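Local coordinates for lipopolysaccharide heptosyltransferase 2 (Escherichia coli, PDB 1PSW), which catalyses transfer of the second heptose from ADP-L-glycero-beta-D-manno-heptose to the heptosyl-Kdo2-lipid A module, a step in lipopolysaccharide core biosynthesis, at residues 6-9 with 13-16; 25-30 with 138-143; 40-45 with 52-57; 89-94 with 114-119; 123-128 with 132-137. All coordinates share one frame; numbering follows the deposited sequence.

Contact 1. Residues 6-9 with 13-16; sequences IGPS and DMMM
Pro8 and the side chains of Asp13 and Met14 meet where the chain leaves strand 2-6 and enters helix 11-27. This is the first strand-to-helix connection of the N-terminal Rossmann-like domain of the GT-B fold. The contact is almost wholly apolar. The proline ring lies against the helix backbone, and its CG is 3.5 Å from Met14 N. Asp13 adds its methylene: Asp13 CB is 3.5 Å from Pro8 CG and 3.6 Å from Pro8 CB. The carboxylate takes no part in this packing.

The second apolar group is the methyl of Met14, which is selenomethionine in the crystal. CG is anti to the backbone N (chi1 -180°), and the chain then bends twice, at chi2 and chi3. These bends carry CE back to the loop. It reaches Pro8 CD at 3.9 Å and Gly7 CA at 3.9 Å. Having no side chain, Gly7 leaves CE the place that a CB would occupy. The selenium packs on Leu45 and CG on Leu44, both of helix 42-45.

Polar contact is slight. No hydrogen bond joins residues 6-9 to 13-16. Met14 CE approaches Pro8 O to 3.1 Å, a short carbon-oxygen contact. That carbonyl is buried and has no hydrogen-bond partner in the model. Ile6, at the end of the strand, has backbone bonds with Tyr85 and Leu87, and Gly7 has one with Met36. The contact thus rests on close fit: the helix start is held to the loop by carbon packing, at the price of one buried carbonyl.

Contact 2. Residues 25-30 with 138-143; sequences QARYPQ and LAYDKG
Tyr28 and Arg27 meet Ala139 and Tyr140 at the C-terminal end of helix 11-27, in the N-terminal domain of the GT-B fold. Residues 138-143 follow helix 131-137 and pass beside the helix end. Tyr28 is the first residue to leave the helical conformation.

The close inner part is the tyrosine hydroxyl. Tyr28 OH donates to Ala139 O at 2.9 Å. The donor is tilted 34° from the carbonyl plane, while the carbonyl oxygen lies at the edge of the phenol ring, near its plane. Tyr28 OH also has a weak bond with Arg83 NH1. Ala139 itself is buried, and its methyl packs on Leu20, Thr23 and Leu24 of the same helix.

The outer part is looser. Arg27 is exposed, and its side chain crosses that of Tyr140 at about a right angle. Bends at chi2 and chi3 fold the arginine back to the rim of the phenol, where Arg27 CD lies 3.5 Å from Tyr140 OH and Arg27 CZ sits at the ring edge, in its plane. No hydrogen bond forms between the two residues. The guanidinium and ring planes are 63° apart, so they do not stack. Tyr140 is buried, with Met145, Pro152 and Thr23 against it, and its backbone O is bonded to Arg121 NH2. The meeting with the charged group is made by one ring corner: Tyr140 CE1 sits over one guanidinium face, toward its rim, 3.4 Å from Arg27 NE.

Contact 3. Residues 40-45 with 52-57; sequences WCRPLL and NEAIPM
Arg42 lies along the methyl of Ala54, and its side chain can be followed outward atom by atom. CB stands off from the strand. CG is anti to the backbone N (chi1 176°) and comes to 4.2 Å from Ala54 CB. At chi2 the chain bends to 125°, away from a staggered position, and this turns the next atom onto the methyl. Arg42 CD is the closest carbon, 3.5 Å from Ala54 CB. NE passes the same methyl at 3.9 Å. Beyond NE the group leaves the methyl and approaches the backbone. Arg42 NH1 is 3.4 Å from Ala54 O, but the angle is poor and no hydrogen bond is made.

The two segments belong to the beta-alpha-beta unit of strand 32-37, helix 42-45 and strand 51-56, in the N-terminal half of the GT-B fold. Strand 51-56 is an outermost strand of the parallel sheet, and the short helix packs against it. Ala54 points its methyl at the helix, whereas Ile55 points away from it, toward Met36, Leu76 and Tyr81.

Leu45 meets the Ala54 methyl from deeper in the protein. Its CD1 is 4.0 Å from Ala54 CB, and the leucine also touches Met14 of helix 11-27. Glu53 gives the arginine no salt bridge: Arg42 NH1 is 5.8 Å from Glu53 OE2. The carboxylate has instead a long, weak ion pair with Lys79.

Contact 4. Residues 89-94 with 114-119; sequences NSFKSA and YGLLND
Leu116 O accepts from two donors, a water and Arg105 NE. The water is 2.6 Å from Leu116 O and 2.6 Å from Ala94 O. It donates to both carbonyls and so bridges the two segments. No direct hydrogen bond joins them.

Beside this bridge the contact is carbon packing centred on Leu116. Its CB and the methyl of Ala94 are pressed together, with Leu116 CB only 3.4 Å from Ala94 CB, tighter than a usual van der Waals contact. CG is anti to the carbonyl carbon (chi1 -48°), and from there the CD1 branch reaches toward Phe91. Leu116 CD1 touches Phe91 CE1 at 3.6 Å and Phe91 O at 3.1 Å. The leucine and phenylalanine side chains cross at about a right angle. Leu117 adds a lighter touch, its CD2 lying 4.3 Å from Ala94 CB. A glycine in place of Leu116 would probably leave the Ala94 methyl and the Phe91 ring without their shared partner and open a gap between the two loops.

Residues 89-94 are shaped by their own serines. Ser93 OG donates to Ser90 O at 2.7 Å. Ser90 OG accepts from Ser93 N at 3.2 Å, an ST motif. Phe91 N is bonded to Glu111 OE1.

Both segments lie beside the parallel sheet of the N-terminal domain. One leads from strand 83-86 to helix 95-99, and the other runs into edge strand 119-121. Ala94 and Leu117 both rest on Val86, and Leu116 packs on Leu95 and Leu98 of helix 95-99.

Contact 5. Residues 123-128 with 132-137; sequences LDKEAW and VERYIA
The turn that leads from edge strand 119-121 into helix 131-137 is clasped where Arg134 reaches back from the helix to Trp128. It belongs to the N-terminal domain of the GT-B fold. Trp128 O is gripped side-on by two nitrogens of one guanidinium. Arg134 NE donates to Trp128 O at 2.7 Å, with an N-H...O angle of 153° and in the carbonyl plane. Arg134 NH2 donates to Trp128 O at 2.9 Å and is more bent, at 137°. The oxygen lies in the guanidinium plane. The arginine chain is extended from CG to NE, which gives it the reach.

Leu123 covers one face of the guanidinium, with Leu123 CD2 3.4 Å from Arg134 NH1. On the tryptophan side, Arg134 CG lies 3.6 Å from Trp128 CB. The indole runs on to the next helical turn, where Trp128 CZ3 is 3.6 Å from Ala137 CB. It also meets Trp108 edge-to-face. Ala127 N donates to Asp124 OD1 at 3.3 Å, an Asx motif that shapes the turn. Glu133 OE1 is hydrogen-bonded to Leu130 N, just before the segment.

A leucine in place of Arg134 would probably leave Trp128 O without either of these donors and free the turn to shift from the helix.

Lys125 NZ is 5.7 Å from Arg134 NH1, and a water between them is only weakly bonded to each. The two bonds fix the rotation of the guanidinium, and its positive charge probably polarises the tryptophan carbonyl.

From the N terminus, contact 1 closes first, a short turn between strand 2-6 and helix 11-27. Contact 2 starts at the end of that helix and closes a long loop, up to residues 138-143. Contacts 3, 4 and 5 are nested inside this loop, one after another, and none cross. Contact 3 ties helix 42-45 to outermost strand 51-56. Contact 4 joins loops near the opposite edge of the sheet, and contact 5 closes the turn into helix 131-137. Contact 1 touches contacts 3, 4 and 5, for example through Met14 on Leu45, Ile6 on Ser93 and Asp13 on Tyr135. All five lie in the N-terminal domain.

Contact 1. Residues 6-9 with 13-16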
# COMPACT_ATOMS: atom_id res chain seq x y z
N ILE A 6 -0.50 5.13 15.78
CA ILE A 6 0.58 4.16 15.71
C ILE A 6 0.29 3.43 14.41
O ILE A 6 -0.63 2.61 14.35
CB ILE A 6 0.53 3.16 16.89
CG1 ILE A 6 0.52 3.91 18.23
CG2 ILE A 6 1.71 2.20 16.80
CD1 ILE A 6 1.74 4.79 18.47
N GLY A 7 1.04 3.75 13.37
CA GLY A 7 0.79 3.13 12.08
C GLY A 7 1.38 1.75 11.89
O GLY A 7 2.31 1.37 12.62
N PRO A 8 0.87 0.99 10.92
CA PRO A 8 1.36 -0.36 10.65
C PRO A 8 2.73 -0.33 9.99
O PRO A 8 3.18 0.72 9.53
CB PRO A 8 0.28 -0.95 9.75
CG PRO A 8 -0.20 0.23 8.99
CD PRO A 8 -0.29 1.30 10.06
N SER A 9 3.39 -1.48 9.93
CA SER A 9 4.72 -1.58 9.35
C SER A 9 4.74 -2.24 7.98
O SER A 9 5.75 -2.81 7.59
CB SER A 9 5.63 -2.37 10.30
OG SER A 9 5.66 -1.74 11.56
N ASP A 13 -0.93 -2.03 4.37
CA ASP A 13 -1.66 -1.60 5.55
C ASP A 13 -1.55 -0.09 5.77
O ASP A 13 -2.54 0.55 6.12
CB ASP A 13 -1.13 -2.35 6.78
CG ASP A 13 -1.42 -3.83 6.74
OD1 ASP A 13 -1.86 -4.33 5.68
OD2 ASP A 13 -1.21 -4.51 7.76
N MSE A 14 -0.37 0.47 5.55
CA MSE A 14 -0.18 1.90 5.73
C MSE A 14 -1.04 2.66 4.73
O MSE A 14 -1.64 3.69 5.06
CB MSE A 14 1.29 2.28 5.52
CG MSE A 14 1.58 3.78 5.70
SE MSE A 14 1.07 4.47 7.46
CE MSE A 14 2.43 3.60 8.52
N MSE A 15 -1.11 2.17 3.50
CA MSE A 15 -1.91 2.82 2.49
C MSE A 15 -3.37 2.79 2.96
O MSE A 15 -4.08 3.80 2.89
CB MSE A 15 -1.73 2.10 1.15
CG MSE A 15 -2.09 2.95 -0.10
SE MSE A 15 -0.99 4.54 -0.28
CE MSE A 15 -2.34 5.91 0.09
N MSE A 16 -3.83 1.64 3.46
CA MSE A 16 -5.20 1.51 3.94
C MSE A 16 -5.49 2.44 5.11
O MSE A 16 -6.60 2.92 5.26
CB MSE A 16 -5.50 0.08 4.38
CG MSE A 16 -5.32 -0.96 3.32
SE MSE A 16 -6.22 -0.44 1.73
CE MSE A 16 -8.00 -0.68 2.34

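Contact 2. Residues 25-30 with 138-143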
# COMPACT_ATOMS: atom_id res chain seq x y z
N GLN A 25 -10.62 13.47 9.69
CA GLN A 25 -10.72 14.87 9.32
C GLN A 25 -12.10 15.25 8.82
O GLN A 25 -12.45 16.43 8.76
CB GLN A 25 -9.64 15.20 8.30
CG GLN A 25 -8.25 15.05 8.91
CD GLN A 25 -7.18 15.82 8.17
OE1 GLN A 25 -6.18 16.24 8.76
NE2 GLN A 25 -7.38 16.02 6.87
N ALA A 26 -12.90 14.25 8.46
CA ALA A 26 -14.25 14.50 7.99
C ALA A 26 -15.24 14.47 9.16
O ALA A 26 -16.31 15.05 9.08
CB ALA A 26 -14.64 13.46 6.95
N ARG A 27 -14.87 13.79 10.24
CA ARG A 27 -15.76 13.66 11.40
C ARG A 27 -15.38 14.56 12.57
O ARG A 27 -16.18 14.76 13.48
CB ARG A 27 -15.79 12.21 11.89
CG ARG A 27 -16.10 11.18 10.81
CD ARG A 27 -17.45 11.40 10.14
NE ARG A 27 -18.57 11.37 11.08
CZ ARG A 27 -19.84 11.26 10.71
NH1 ARG A 27 -20.17 11.18 9.43
NH2 ARG A 27 -20.80 11.25 11.64
N TYR A 28 -14.16 15.10 12.55
CA TYR A 28 -13.69 15.97 13.63
C TYR A 28 -13.10 17.26 13.10
O TYR A 28 -12.34 17.26 12.13
CB TYR A 28 -12.62 15.25 14.46
CG TYR A 28 -13.11 13.98 15.11
CD1 TYR A 28 -13.76 14.01 16.34
CD2 TYR A 28 -12.97 12.76 14.47
CE1 TYR A 28 -14.24 12.84 16.92
CE2 TYR A 28 -13.45 11.59 15.03
CZ TYR A 28 -14.09 11.64 16.25
OH TYR A 28 -14.58 10.48 16.79
N PRO A 29 -13.45 18.39 13.74
CA PRO A 29 -12.95 19.71 13.35
C PRO A 29 -11.48 19.86 13.75
O PRO A 29 -11.06 19.44 14.83
CB PRO A 29 -13.86 20.66 14.12
CG PRO A 29 -14.13 19.89 15.39
CD PRO A 29 -14.41 18.50 14.85
N GLN A 30 -10.70 20.46 12.85
CA GLN A 30 -9.28 20.71 13.08
C GLN A 30 -8.52 19.51 13.65
O GLN A 30 -7.86 19.61 14.69
CB GLN A 30 -9.10 21.92 13.99
CG GLN A 30 -9.62 23.23 13.43
CD GLN A 30 -11.14 23.32 13.41
OE1 GLN A 30 -11.78 23.09 12.38
NE2 GLN A 30 -11.72 23.66 14.55
N LEU A 138 -12.78 2.71 13.44
CA LEU A 138 -12.16 3.24 14.66
C LEU A 138 -12.39 4.73 14.88
O LEU A 138 -12.27 5.21 16.01
CB LEU A 138 -10.66 2.96 14.66
CG LEU A 138 -10.24 1.48 14.62
CD1 LEU A 138 -8.72 1.40 14.66
CD2 LEU A 138 -10.85 0.72 15.80
N ALA A 139 -12.74 5.45 13.82
CA ALA A 139 -12.98 6.88 13.93
C ALA A 139 -14.36 7.17 14.52
O ALA A 139 -14.69 8.32 14.79
CB ALA A 139 -12.87 7.53 12.55
N TYR A 140 -15.15 6.12 14.72
CA TYR A 140 -16.49 6.29 15.29
C TYR A 140 -16.57 5.76 16.71
O TYR A 140 -15.76 4.93 17.13
CB TYR A 140 -17.52 5.60 14.39
CG TYR A 140 -17.60 6.22 13.02
CD1 TYR A 140 -18.31 7.41 12.81
CD2 TYR A 140 -16.92 5.67 11.93
CE1 TYR A 140 -18.33 8.02 11.56
CE2 TYR A 140 -16.94 6.27 10.68
CZ TYR A 140 -17.65 7.45 10.50
OH TYR A 140 -17.67 8.02 9.25
N ASP A 141 -17.56 6.24 17.46
CA ASP A 141 -17.74 5.80 18.84
C ASP A 141 -18.03 4.31 18.91
O ASP A 141 -18.69 3.75 18.05
CB ASP A 141 -18.88 6.59 19.50
CG ASP A 141 -18.61 8.08 19.55
OD1 ASP A 141 -17.54 8.47 20.06
OD2 ASP A 141 -19.47 8.86 19.09
N LYS A 142 -17.52 3.67 19.96
CA LYS A 142 -17.67 2.23 20.16
C LYS A 142 -19.08 1.67 19.93
O LYS A 142 -19.33 0.97 18.96
CB LYS A 142 -17.20 1.85 21.57
CG LYS A 142 -17.03 0.36 21.77
CD LYS A 142 -16.62 0.04 23.20
CE LYS A 142 -16.38 -1.44 23.38
NZ LYS A 142 -16.03 -1.77 24.80
N GLY A 143 -20.00 1.99 20.84
CA GLY A 143 -21.36 1.47 20.71
C GLY A 143 -22.22 2.09 19.62
O GLY A 143 -23.37 2.45 19.87

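Contact 3. Residues 40-45 with 52-57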
# COMPACT_ATOMS: atom_id res chain seq x y z
N TRP A 40 11.50 3.96 7.20
CA TRP A 40 11.18 3.77 5.79
C TRP A 40 9.74 4.12 5.43
O TRP A 40 9.40 4.22 4.24
CB TRP A 40 11.47 2.33 5.37
CG TRP A 40 10.70 1.31 6.13
CD1 TRP A 40 11.08 0.67 7.27
CD2 TRP A 40 9.39 0.81 5.81
NE1 TRP A 40 10.10 -0.19 7.69
CE2 TRP A 40 9.05 -0.12 6.81
CE3 TRP A 40 8.48 1.08 4.78
CZ2 TRP A 40 7.83 -0.80 6.81
CZ3 TRP A 40 7.26 0.40 4.78
CH2 TRP A 40 6.95 -0.53 5.79
N CYS A 41 8.90 4.32 6.43
CA CYS A 41 7.50 4.67 6.20
C CYS A 41 7.32 6.17 5.99
O CYS A 41 6.37 6.61 5.34
CB CYS A 41 6.62 4.23 7.37
SG CYS A 41 6.33 2.45 7.48
N ARG A 42 8.23 6.96 6.54
CA ARG A 42 8.13 8.41 6.41
C ARG A 42 7.86 8.90 4.99
O ARG A 42 7.04 9.78 4.79
CB ARG A 42 9.39 9.10 6.96
CG ARG A 42 9.35 10.61 6.76
CD ARG A 42 9.54 11.38 8.06
NE ARG A 42 9.39 12.82 7.86
CZ ARG A 42 9.64 13.74 8.78
NH1 ARG A 42 10.07 13.38 9.98
NH2 ARG A 42 9.47 15.03 8.51
N PRO A 43 8.56 8.34 3.99
CA PRO A 43 8.35 8.78 2.60
C PRO A 43 6.90 8.69 2.13
O PRO A 43 6.39 9.61 1.49
CB PRO A 43 9.28 7.86 1.81
CG PRO A 43 10.40 7.63 2.77
CD PRO A 43 9.67 7.36 4.06
N LEU A 44 6.23 7.58 2.45
CA LEU A 44 4.84 7.39 2.03
C LEU A 44 3.93 8.38 2.74
O LEU A 44 3.03 8.98 2.13
CB LEU A 44 4.40 5.96 2.33
CG LEU A 44 3.06 5.52 1.76
CD1 LEU A 44 3.02 5.80 0.26
CD2 LEU A 44 2.85 4.04 2.03
N LEU A 45 4.15 8.54 4.04
CA LEU A 45 3.35 9.46 4.84
C LEU A 45 3.47 10.89 4.32
O LEU A 45 2.53 11.67 4.41
CB LEU A 45 3.81 9.42 6.30
CG LEU A 45 3.52 8.11 7.04
CD1 LEU A 45 4.30 8.08 8.34
CD2 LEU A 45 2.02 7.99 7.30
N ASN A 52 -0.04 15.32 9.57
CA ASN A 52 0.66 16.52 10.00
C ASN A 52 2.16 16.28 10.11
O ASN A 52 2.95 17.01 9.51
CB ASN A 52 0.13 17.00 11.35
CG ASN A 52 0.90 18.20 11.89
OD1 ASN A 52 1.00 19.23 11.22
ND2 ASN A 52 1.43 18.07 13.10
N GLU A 53 2.54 15.26 10.87
CA GLU A 53 3.95 14.96 11.07
C GLU A 53 4.22 13.48 11.28
O GLU A 53 3.39 12.75 11.83
CB GLU A 53 4.47 15.74 12.28
CG GLU A 53 5.97 15.67 12.47
CD GLU A 53 6.42 16.23 13.80
OE1 GLU A 53 6.03 17.37 14.13
OE2 GLU A 53 7.16 15.52 14.52
N ALA A 54 5.39 13.03 10.84
CA ALA A 54 5.77 11.63 10.99
C ALA A 54 6.73 11.50 12.16
O ALA A 54 7.93 11.73 12.02
CB ALA A 54 6.42 11.13 9.71
N ILE A 55 6.20 11.12 13.33
CA ILE A 55 7.01 10.95 14.53
C ILE A 55 8.11 9.92 14.30
O ILE A 55 7.83 8.74 14.10
CB ILE A 55 6.15 10.49 15.73
CG1 ILE A 55 4.97 11.46 15.93
CG2 ILE A 55 6.99 10.41 16.99
CD1 ILE A 55 5.39 12.90 16.15
N PRO A 56 9.39 10.35 14.34
CA PRO A 56 10.53 9.45 14.13
C PRO A 56 10.78 8.52 15.32
O PRO A 56 10.94 8.97 16.45
CB PRO A 56 11.68 10.42 13.91
CG PRO A 56 11.33 11.56 14.80
CD PRO A 56 9.84 11.74 14.54
N MSE A 57 10.80 7.22 15.05
CA MSE A 57 11.03 6.23 16.08
C MSE A 57 12.52 6.07 16.38
O MSE A 57 12.91 5.71 17.49
CB MSE A 57 10.46 4.88 15.66
CG MSE A 57 8.95 4.88 15.49
SE MSE A 57 8.32 3.16 14.87
CE MSE A 57 8.12 2.30 16.61

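Contact 4. Residues 89-94 with 114-119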
# COMPACT_ATOMS: atom_id res chain seq x y z
N ASN A 89 -1.56 -4.94 15.58
CA ASN A 89 -2.26 -5.80 16.53
C ASN A 89 -1.37 -6.21 17.70
O ASN A 89 -1.87 -6.65 18.73
CB ASN A 89 -2.79 -7.05 15.84
CG ASN A 89 -4.00 -6.77 14.96
OD1 ASN A 89 -5.06 -6.39 15.45
ND2 ASN A 89 -3.83 -6.94 13.65
N SER A 90 -0.06 -6.07 17.54
CA SER A 90 0.88 -6.47 18.59
C SER A 90 0.59 -5.77 19.91
O SER A 90 0.12 -4.64 19.95
CB SER A 90 2.31 -6.16 18.17
OG SER A 90 2.57 -4.78 18.24
N PHE A 91 0.87 -6.48 20.99
CA PHE A 91 0.67 -5.96 22.33
C PHE A 91 1.57 -4.75 22.59
O PHE A 91 1.10 -3.70 23.01
CB PHE A 91 0.98 -7.07 23.35
CG PHE A 91 1.38 -6.55 24.71
CD1 PHE A 91 0.44 -5.94 25.54
CD2 PHE A 91 2.69 -6.65 25.14
CE1 PHE A 91 0.81 -5.45 26.79
CE2 PHE A 91 3.08 -6.17 26.38
CZ PHE A 91 2.14 -5.56 27.21
N LYS A 92 2.86 -4.90 22.31
CA LYS A 92 3.82 -3.83 22.54
C LYS A 92 3.53 -2.55 21.76
O LYS A 92 3.93 -1.46 22.19
CB LYS A 92 5.23 -4.32 22.20
CG LYS A 92 5.46 -4.60 20.73
CD LYS A 92 6.86 -5.11 20.47
CE LYS A 92 7.14 -5.20 18.97
NZ LYS A 92 8.52 -5.69 18.67
N SER A 93 2.85 -2.66 20.63
CA SER A 93 2.55 -1.48 19.82
C SER A 93 1.66 -0.46 20.53
O SER A 93 1.68 0.72 20.19
CB SER A 93 1.90 -1.88 18.48
OG SER A 93 0.55 -2.29 18.65
N ALA A 94 0.89 -0.90 21.53
CA ALA A 94 0.03 0.02 22.26
C ALA A 94 0.66 0.57 23.54
O ALA A 94 0.00 1.27 24.31
CB ALA A 94 -1.30 -0.66 22.57
N TYR A 114 -6.30 -5.11 26.60
CA TYR A 114 -7.26 -4.55 27.54
C TYR A 114 -6.70 -3.49 28.48
O TYR A 114 -7.45 -2.74 29.10
CB TYR A 114 -7.91 -5.66 28.37
CG TYR A 114 -8.95 -6.45 27.61
CD1 TYR A 114 -8.69 -7.74 27.16
CD2 TYR A 114 -10.21 -5.90 27.35
CE1 TYR A 114 -9.65 -8.47 26.47
CE2 TYR A 114 -11.18 -6.62 26.67
CZ TYR A 114 -10.89 -7.90 26.23
OH TYR A 114 -11.86 -8.62 25.56
N GLY A 115 -5.38 -3.41 28.59
CA GLY A 115 -4.80 -2.41 29.47
C GLY A 115 -4.33 -1.17 28.72
O GLY A 115 -4.68 -0.04 29.08
N LEU A 116 -3.54 -1.39 27.68
CA LEU A 116 -3.01 -0.29 26.90
C LEU A 116 -4.09 0.48 26.16
O LEU A 116 -3.89 1.63 25.79
CB LEU A 116 -1.98 -0.84 25.91
CG LEU A 116 -0.96 -1.79 26.52
CD1 LEU A 116 0.08 -2.15 25.47
CD2 LEU A 116 -0.29 -1.13 27.73
N LEU A 117 -5.25 -0.16 25.97
CA LEU A 117 -6.36 0.47 25.27
C LEU A 117 -7.61 0.57 26.14
O LEU A 117 -8.23 -0.45 26.46
CB LEU A 117 -6.69 -0.33 24.00
CG LEU A 117 -5.59 -0.48 22.94
CD1 LEU A 117 -6.01 -1.51 21.91
CD2 LEU A 117 -5.32 0.86 22.28
N ASN A 118 -7.98 1.78 26.53
CA ASN A 118 -9.17 1.97 27.35
C ASN A 118 -10.43 2.05 26.49
O ASN A 118 -11.53 2.24 27.00
CB ASN A 118 -9.05 3.23 28.22
CG ASN A 118 -8.41 4.39 27.49
OD1 ASN A 118 -8.72 4.66 26.33
ND2 ASN A 118 -7.52 5.09 28.17
N ASP A 119 -10.25 1.90 25.19
CA ASP A 119 -11.37 1.93 24.25
C ASP A 119 -11.16 0.79 23.27
O ASP A 119 -11.04 0.99 22.06
CB ASP A 119 -11.41 3.28 23.52
CG ASP A 119 -12.55 3.38 22.52
OD1 ASP A 119 -13.59 2.73 22.74
OD2 ASP A 119 -12.41 4.11 21.53
O HOH W 1 -2.22 2.63 24.07

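Contact 5. Residues 123-128 with 132-137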
# COMPACT_ATOMS: atom_id res chain seq x y z
N LEU A 123 -13.41 -7.34 17.66
CA LEU A 123 -13.58 -7.59 16.24
C LEU A 123 -14.40 -8.82 15.85
O LEU A 123 -14.15 -9.93 16.31
CB LEU A 123 -12.20 -7.68 15.58
CG LEU A 123 -12.15 -7.96 14.08
CD1 LEU A 123 -12.89 -6.87 13.33
CD2 LEU A 123 -10.70 -8.04 13.62
N ASP A 124 -15.39 -8.58 14.99
CA ASP A 124 -16.25 -9.64 14.47
C ASP A 124 -15.88 -9.69 12.99
O ASP A 124 -16.39 -8.90 12.18
CB ASP A 124 -17.72 -9.24 14.62
CG ASP A 124 -18.68 -10.34 14.19
OD1 ASP A 124 -18.36 -11.07 13.23
OD2 ASP A 124 -19.76 -10.46 14.79
N LYS A 125 -14.98 -10.60 12.63
CA LYS A 125 -14.50 -10.73 11.26
C LYS A 125 -15.58 -10.77 10.18
O LYS A 125 -15.38 -10.26 9.08
CB LYS A 125 -13.60 -11.96 11.14
CG LYS A 125 -12.33 -11.85 11.97
CD LYS A 125 -11.35 -12.98 11.69
CE LYS A 125 -10.05 -12.74 12.43
NZ LYS A 125 -8.99 -13.72 12.06
N GLU A 126 -16.72 -11.37 10.51
CA GLU A 126 -17.81 -11.46 9.55
C GLU A 126 -18.56 -10.14 9.42
O GLU A 126 -19.17 -9.87 8.38
CB GLU A 126 -18.78 -12.57 9.97
CG GLU A 126 -18.15 -13.95 9.98
CD GLU A 126 -19.16 -15.07 10.16
OE1 GLU A 126 -19.87 -15.08 11.19
OE2 GLU A 126 -19.26 -15.94 9.27
N ALA A 127 -18.51 -9.32 10.46
CA ALA A 127 -19.18 -8.03 10.44
C ALA A 127 -18.35 -6.95 9.76
O ALA A 127 -18.87 -5.92 9.34
CB ALA A 127 -19.52 -7.61 11.87
N TRP A 128 -17.04 -7.20 9.65
CA TRP A 128 -16.10 -6.26 9.01
C TRP A 128 -15.16 -7.06 8.11
O TRP A 128 -14.02 -7.32 8.47
CB TRP A 128 -15.27 -5.53 10.07
CG TRP A 128 -16.10 -4.95 11.16
CD1 TRP A 128 -16.49 -5.56 12.32
CD2 TRP A 128 -16.70 -3.65 11.17
NE1 TRP A 128 -17.30 -4.73 13.05
CE2 TRP A 128 -17.45 -3.55 12.37
CE3 TRP A 128 -16.69 -2.56 10.29
CZ2 TRP A 128 -18.18 -2.40 12.70
CZ3 TRP A 128 -17.41 -1.42 10.62
CH2 TRP A 128 -18.15 -1.35 11.82
N VAL A 132 -10.10 -2.08 5.16
CA VAL A 132 -10.38 -0.64 5.10
C VAL A 132 -11.56 -0.27 6.00
O VAL A 132 -11.56 0.80 6.62
CB VAL A 132 -10.70 -0.16 3.66
CG1 VAL A 132 -12.03 -0.74 3.16
CG2 VAL A 132 -10.75 1.36 3.63
N GLU A 133 -12.55 -1.15 6.07
CA GLU A 133 -13.70 -0.90 6.92
C GLU A 133 -13.27 -0.95 8.39
O GLU A 133 -13.73 -0.16 9.20
CB GLU A 133 -14.81 -1.93 6.64
CG GLU A 133 -15.29 -1.91 5.20
CD GLU A 133 -16.21 -3.07 4.87
OE1 GLU A 133 -16.01 -4.17 5.43
OE2 GLU A 133 -17.13 -2.89 4.04
N ARG A 134 -12.38 -1.88 8.72
CA ARG A 134 -11.91 -2.00 10.09
C ARG A 134 -11.16 -0.76 10.57
O ARG A 134 -11.28 -0.37 11.73
CB ARG A 134 -11.05 -3.25 10.27
CG ARG A 134 -11.82 -4.53 9.99
CD ARG A 134 -10.99 -5.79 10.22
NE ARG A 134 -11.70 -6.95 9.71
CZ ARG A 134 -11.24 -8.20 9.73
NH1 ARG A 134 -10.04 -8.46 10.26
NH2 ARG A 134 -11.96 -9.18 9.22
N TYR A 135 -10.38 -0.15 9.69
CA TYR A 135 -9.64 1.05 10.06
C TYR A 135 -10.60 2.22 10.22
O TYR A 135 -10.55 2.95 11.21
CB TYR A 135 -8.58 1.42 9.01
CG TYR A 135 -7.32 0.59 9.09
CD1 TYR A 135 -6.93 -0.01 10.29
CD2 TYR A 135 -6.49 0.45 7.98
CE1 TYR A 135 -5.74 -0.73 10.38
CE2 TYR A 135 -5.31 -0.27 8.06
CZ TYR A 135 -4.94 -0.86 9.26
OH TYR A 135 -3.76 -1.57 9.35
N ILE A 136 -11.47 2.39 9.24
CA ILE A 136 -12.45 3.47 9.24
C ILE A 136 -13.34 3.42 10.48
O ILE A 136 -13.63 4.45 11.08
CB ILE A 136 -13.32 3.42 7.96
CG1 ILE A 136 -12.48 3.84 6.75
CG2 ILE A 136 -14.54 4.31 8.13
CD1 ILE A 136 -13.19 3.69 5.40
N ALA A 137 -13.79 2.23 10.86
CA ALA A 137 -14.66 2.07 12.02
C ALA A 137 -14.10 2.66 13.32
O ALA A 137 -14.87 3.08 14.19
CB ALA A 137 -14.97 0.59 12.24
O HOH W 2 -8.57 -11.35 9.59